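PDB 4IV6: acyl-CoA dehydrogenase FadE3 from Mycobacterium smegmatis, which belongs to the acyl-CoA dehydrogenase family of flavoproteins and forms a four-chain assembly that holds dihydroflavine-adenine dinucleotide. Local coordinates for residues Arg246-Ala260 with Ala319-Ile333. Residues are numbered along the deposited sequence; the frame is centred on the assembly and turned at random.
Sequences RLQVAARATGVARAA and AGMAKLFASETAMQI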
loop_
_atom_site.group_PDB
_atom_site.type_symbol
_atom_site.label_atom_id
_atom_site.label_comp_id
_atom_site.label_asym_id
_atom_site.label_seq_id
_atom_site.Cartn_x
_atom_site.Cartn_y
_atom_site.Cartn_z
ATOM N N ARG B 246 -1.121 -24.973 5.011
ATOM C CA ARG B 246 -1.318 -23.541 5.007
ATOM C C ARG B 246 -1.248 -22.952 6.437
ATOM O O ARG B 246 -0.683 -21.892 6.637
ATOM C CB ARG B 246 -2.652 -23.207 4.340
ATOM C CG ARG B 246 -2.599 -23.391 2.831
ATOM C CD ARG B 246 -3.984 -23.401 2.221
ATOM N NE ARG B 246 -3.890 -23.391 0.756
ATOM C CZ ARG B 246 -4.826 -23.841 -0.078
ATOM N NH1 ARG B 246 -5.940 -24.363 0.362
ATOM N NH2 ARG B 246 -4.626 -23.788 -1.366
ATOM N N LEU B 247 -1.823 -23.647 7.418
ATOM C CA LEU B 247 -1.747 -23.182 8.819
ATOM C C LEU B 247 -0.309 -23.156 9.325
ATOM O O LEU B 247 0.098 -22.195 9.989
ATOM C CB LEU B 247 -2.641 -23.992 9.745
ATOM C CG LEU B 247 -4.140 -23.762 9.586
ATOM C CD1 LEU B 247 -4.934 -24.796 10.377
ATOM C CD2 LEU B 247 -4.543 -22.346 9.974
ATOM N N GLN B 248 0.472 -24.187 9.009
ATOM C CA GLN B 248 1.865 -24.208 9.430
ATOM C C GLN B 248 2.694 -23.132 8.739
ATOM O O GLN B 248 3.537 -22.510 9.366
ATOM C CB GLN B 248 2.507 -25.594 9.325
ATOM C CG GLN B 248 2.642 -26.143 7.918
ATOM C CD GLN B 248 4.032 -25.918 7.296
ATOM O OE1 GLN B 248 4.861 -25.161 7.846
ATOM N NE2 GLN B 248 4.292 -26.588 6.129
ATOM N N VAL B 249 2.429 -22.876 7.466
ATOM C CA VAL B 249 3.136 -21.802 6.788
ATOM C C VAL B 249 2.749 -20.443 7.360
ATOM O O VAL B 249 3.633 -19.594 7.535
ATOM C CB VAL B 249 2.910 -21.838 5.273
ATOM C CG1 VAL B 249 3.504 -20.607 4.585
ATOM C CG2 VAL B 249 3.516 -23.105 4.680
ATOM N N ALA B 250 1.458 -20.232 7.647
ATOM C CA ALA B 250 1.023 -18.998 8.304
ATOM C C ALA B 250 1.763 -18.786 9.630
ATOM O O ALA B 250 2.187 -17.680 9.943
ATOM C CB ALA B 250 -0.473 -18.998 8.521
ATOM N N ALA B 251 1.898 -19.848 10.413
ATOM C CA ALA B 251 2.648 -19.812 11.676
ATOM C C ALA B 251 4.125 -19.499 11.480
ATOM O O ALA B 251 4.716 -18.793 12.292
ATOM C CB ALA B 251 2.501 -21.138 12.416
ATOM N N ARG B 252 4.747 -20.042 10.425
ATOM C CA ARG B 252 6.096 -19.640 10.120
ATOM C C ARG B 252 6.230 -18.156 9.930
ATOM O O ARG B 252 7.215 -17.549 10.356
ATOM C CB ARG B 252 6.604 -20.266 8.834
ATOM C CG ARG B 252 7.317 -21.527 9.012
ATOM C CD ARG B 252 7.991 -21.939 7.715
ATOM N NE ARG B 252 7.382 -23.150 7.267
ATOM C CZ ARG B 252 7.579 -23.687 6.082
ATOM N NH1 ARG B 252 6.972 -24.808 5.818
ATOM N NH2 ARG B 252 8.370 -23.120 5.180
ATOM N N ALA B 253 5.252 -17.597 9.230
ATOM C CA ALA B 253 5.253 -16.199 8.881
ATOM C C ALA B 253 4.986 -15.338 10.127
ATOM O O ALA B 253 5.650 -14.330 10.332
ATOM C CB ALA B 253 4.248 -15.940 7.754
ATOM N N THR B 254 4.056 -15.732 10.998
ATOM C CA THR B 254 3.891 -14.955 12.207
ATOM C C THR B 254 5.102 -15.060 13.128
ATOM O O THR B 254 5.387 -14.133 13.851
ATOM C CB THR B 254 2.616 -15.271 12.994
ATOM O OG1 THR B 254 2.579 -16.655 13.354
ATOM C CG2 THR B 254 1.405 -14.858 12.195
ATOM N N GLY B 255 5.837 -16.166 13.054
ATOM C CA GLY B 255 7.027 -16.364 13.872
ATOM C C GLY B 255 8.145 -15.468 13.407
ATOM O O GLY B 255 8.773 -14.782 14.226
ATOM N N VAL B 256 8.367 -15.436 12.087
ATOM C CA VAL B 256 9.365 -14.543 11.511
ATOM C C VAL B 256 9.002 -13.065 11.793
ATOM O O VAL B 256 9.844 -12.274 12.201
ATOM C CB VAL B 256 9.575 -14.796 10.005
ATOM C CG1 VAL B 256 10.462 -13.722 9.396
ATOM C CG2 VAL B 256 10.231 -16.150 9.790
ATOM N N ALA B 257 7.732 -12.726 11.620
ATOM C CA ALA B 257 7.229 -11.402 11.992
ATOM C C ALA B 257 7.468 -11.053 13.461
ATOM O O ALA B 257 7.869 -9.912 13.756
ATOM C CB ALA B 257 5.757 -11.286 11.661
ATOM N N ARG B 258 7.249 -12.005 14.376
ATOM C CA ARG B 258 7.447 -11.750 15.809
ATOM C C ARG B 258 8.906 -11.399 16.035
ATOM O O ARG B 258 9.210 -10.466 16.761
ATOM C CB ARG B 258 7.070 -12.939 16.699
ATOM C CG ARG B 258 5.576 -13.055 17.012
ATOM C CD ARG B 258 5.274 -14.320 17.811
ATOM N NE ARG B 258 5.964 -14.255 19.085
ATOM C CZ ARG B 258 6.158 -15.277 19.905
ATOM N NH1 ARG B 258 5.690 -16.463 19.621
ATOM N NH2 ARG B 258 6.852 -15.105 21.018
ATOM N N ALA B 259 9.797 -12.119 15.358
ATOM C CA ALA B 259 11.244 -11.901 15.532
ATOM C C ALA B 259 11.660 -10.519 15.005
ATOM O O ALA B 259 12.379 -9.792 15.667
ATOM C CB ALA B 259 12.052 -12.998 14.856
ATOM N N ALA B 260 11.221 -10.168 13.802
ATOM C CA ALA B 260 11.562 -8.880 13.236
ATOM C C ALA B 260 10.989 -7.727 14.082
ATOM O O ALA B 260 11.688 -6.762 14.390
ATOM C CB ALA B 260 11.047 -8.802 11.809
ATOM N N ALA B 319 -7.825 -21.232 6.523
ATOM C CA ALA B 319 -6.408 -21.588 6.460
ATOM C C ALA B 319 -5.649 -20.864 5.348
ATOM O O ALA B 319 -4.541 -20.385 5.563
ATOM C CB ALA B 319 -6.223 -23.083 6.349
ATOM N N GLY B 320 -6.231 -20.797 4.158
ATOM C CA GLY B 320 -5.640 -20.046 3.049
ATOM C C GLY B 320 -5.562 -18.548 3.348
ATOM O O GLY B 320 -4.557 -17.891 3.038
ATOM N N MET B 321 -6.603 -18.007 3.981
ATOM C CA MET B 321 -6.588 -16.601 4.390
ATOM C C MET B 321 -5.467 -16.338 5.402
ATOM O O MET B 321 -4.757 -15.319 5.314
ATOM C CB MET B 321 -7.928 -16.175 4.959
ATOM C CG MET B 321 -9.009 -16.085 3.895
ATOM S SD MET B 321 -10.574 -15.558 4.581
ATOM C CE MET B 321 -11.440 -15.001 3.097
ATOM N N ALA B 322 -5.281 -17.280 6.328
ATOM C CA ALA B 322 -4.254 -17.134 7.329
ATOM C C ALA B 322 -2.886 -17.110 6.659
ATOM O O ALA B 322 -2.020 -16.284 6.991
ATOM C CB ALA B 322 -4.340 -18.264 8.353
ATOM N N LYS B 323 -2.693 -18.014 5.701
ATOM C CA LYS B 323 -1.405 -18.096 5.003
ATOM C C LYS B 323 -1.132 -16.829 4.205
ATOM O O LYS B 323 -0.040 -16.284 4.234
ATOM C CB LYS B 323 -1.396 -19.345 4.116
ATOM C CG LYS B 323 -0.057 -19.687 3.461
ATOM C CD LYS B 323 0.166 -18.926 2.157
ATOM C CE LYS B 323 1.313 -19.569 1.378
ATOM N NZ LYS B 323 1.584 -18.878 0.109
ATOM N N LEU B 324 -2.132 -16.382 3.450
ATOM C CA LEU B 324 -2.015 -15.182 2.628
ATOM C C LEU B 324 -1.744 -13.954 3.497
ATOM O O LEU B 324 -0.780 -13.221 3.265
ATOM C CB LEU B 324 -3.299 -14.957 1.824
ATOM C CG LEU B 324 -3.363 -13.686 0.951
ATOM C CD1 LEU B 324 -2.309 -13.745 -0.143
ATOM C CD2 LEU B 324 -4.744 -13.580 0.365
ATOM N N PHE B 325 -2.570 -13.739 4.515
ATOM C CA PHE B 325 -2.413 -12.560 5.334
ATOM C C PHE B 325 -1.088 -12.566 6.110
ATOM O O PHE B 325 -0.390 -11.546 6.177
ATOM C CB PHE B 325 -3.578 -12.400 6.306
ATOM C CG PHE B 325 -3.590 -11.062 6.988
ATOM C CD1 PHE B 325 -4.072 -9.944 6.324
ATOM C CD2 PHE B 325 -3.079 -10.908 8.267
ATOM C CE1 PHE B 325 -4.070 -8.693 6.944
ATOM C CE2 PHE B 325 -3.057 -9.658 8.885
ATOM C CZ PHE B 325 -3.552 -8.561 8.221
ATOM N N ALA B 326 -0.767 -13.694 6.738
ATOM C CA ALA B 326 0.414 -13.731 7.580
ATOM C C ALA B 326 1.702 -13.567 6.760
ATOM O O ALA B 326 2.635 -12.897 7.193
ATOM C CB ALA B 326 0.477 -15.036 8.394
ATOM N N SER B 327 1.782 -14.234 5.620
ATOM C CA SER B 327 2.975 -14.165 4.772
ATOM C C SER B 327 3.216 -12.750 4.210
ATOM O O SER B 327 4.376 -12.273 4.203
ATOM C CB SER B 327 2.905 -15.197 3.645
ATOM O OG SER B 327 1.868 -14.944 2.728
ATOM N N GLU B 328 2.151 -12.074 3.775
ATOM C CA GLU B 328 2.283 -10.692 3.277
ATOM C C GLU B 328 2.676 -9.777 4.444
ATOM O O GLU B 328 3.565 -8.918 4.308
ATOM C CB GLU B 328 0.982 -10.200 2.640
ATOM C CG GLU B 328 0.624 -10.897 1.353
ATOM C CD GLU B 328 1.618 -10.654 0.229
ATOM O OE1 GLU B 328 2.230 -9.581 0.171
ATOM O OE2 GLU B 328 1.793 -11.528 -0.632
ATOM N N THR B 329 2.028 -9.987 5.606
ATOM C CA THR B 329 2.338 -9.222 6.804
ATOM C C THR B 329 3.798 -9.412 7.228
ATOM O O THR B 329 4.471 -8.432 7.541
ATOM C CB THR B 329 1.405 -9.592 7.976
ATOM O OG1 THR B 329 0.087 -9.126 7.669
ATOM C CG2 THR B 329 1.817 -8.908 9.265
ATOM N N ALA B 330 4.294 -10.649 7.237
ATOM C CA ALA B 330 5.694 -10.881 7.646
ATOM C C ALA B 330 6.690 -10.161 6.745
ATOM O O ALA B 330 7.680 -9.623 7.223
ATOM C CB ALA B 330 6.017 -12.375 7.748
ATOM N N MET B 331 6.435 -10.152 5.437
ATOM C CA MET B 331 7.291 -9.426 4.481
ATOM C C MET B 331 7.286 -7.926 4.760
ATOM O O MET B 331 8.348 -7.284 4.775
ATOM C CB MET B 331 6.827 -9.704 3.050
ATOM C CG MET B 331 7.666 -9.074 1.966
ATOM S SD MET B 331 9.303 -9.834 1.797
ATOM C CE MET B 331 10.414 -8.839 2.772
ATOM N N GLN B 332 6.106 -7.366 5.023
ATOM C CA GLN B 332 5.997 -5.929 5.350
ATOM C C GLN B 332 6.752 -5.589 6.642
ATOM O O GLN B 332 7.529 -4.614 6.698
ATOM C CB GLN B 332 4.537 -5.540 5.500
ATOM C CG GLN B 332 3.780 -5.624 4.170
ATOM C CD GLN B 332 2.259 -5.613 4.309
ATOM O OE1 GLN B 332 1.683 -5.354 5.376
ATOM N NE2 GLN B 332 1.596 -5.948 3.218
ATOM N N ILE B 333 6.543 -6.413 7.668
ATOM C CA ILE B 333 7.188 -6.201 8.940
ATOM C C ILE B 333 8.701 -6.379 8.820
ATOM O O ILE B 333 9.475 -5.599 9.437
ATOM C CB ILE B 333 6.571 -7.090 10.043
ATOM C CG1 ILE B 333 5.141 -6.604 10.333
ATOM C CG2 ILE B 333 7.410 -7.082 11.309
ATOM C CD1 ILE B 333 4.382 -7.507 11.297
#
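Ala250 and Ala253 set their methyl groups against the backbone of the neighbouring helix, Ala250 CB 3.5 Å from Ala322 O and Ala253 CB 3.5 Å from Ala326 O. Helix 316-340 answers in kind: Ala326 CB sits 3.5 Å from Ala250 O, and Ala330 CB meets Ala253 O at 3.3 Å. With side chains this small, the segment axes close to 7.8 Å while running nearly parallel, 22° apart, and no hydrogen bond links the two segments. This is an alanine-lined helix pair inside the mainly helical C-terminal domain of the acyl-CoA dehydrogenase fold, joining helix 234-270 to helix 316-340; helix 282-310 packs against Leu247, Thr254 and Ala322. Larger side chains close the ends. Ile333 straddles Ala257, CD1 reaching its CB while Ile333 CG2, anti to the backbone N, lies by Ala257 O and 4.1 Å from Ala260 CB. At the other end Leu247 leaves its helix pointing away, but its branch returns to the partner, with CG and CD2 against Ala319, and the extended Arg246 chain lays CD over Gly320 CA. Along one flank Val249 and Lys323 lie side by side, Val249 CG1 3.8 Å from Lys323 CG. Lys323, bent at its second torsion (-85°), carries its amino group away to Asn369 and to the carbonyls of Met362 and Gly367, a buried amino group, probably charged, held by three oxygens, with its side chain about 8 Å from the bound dihydroflavine-adenine dinucleotide.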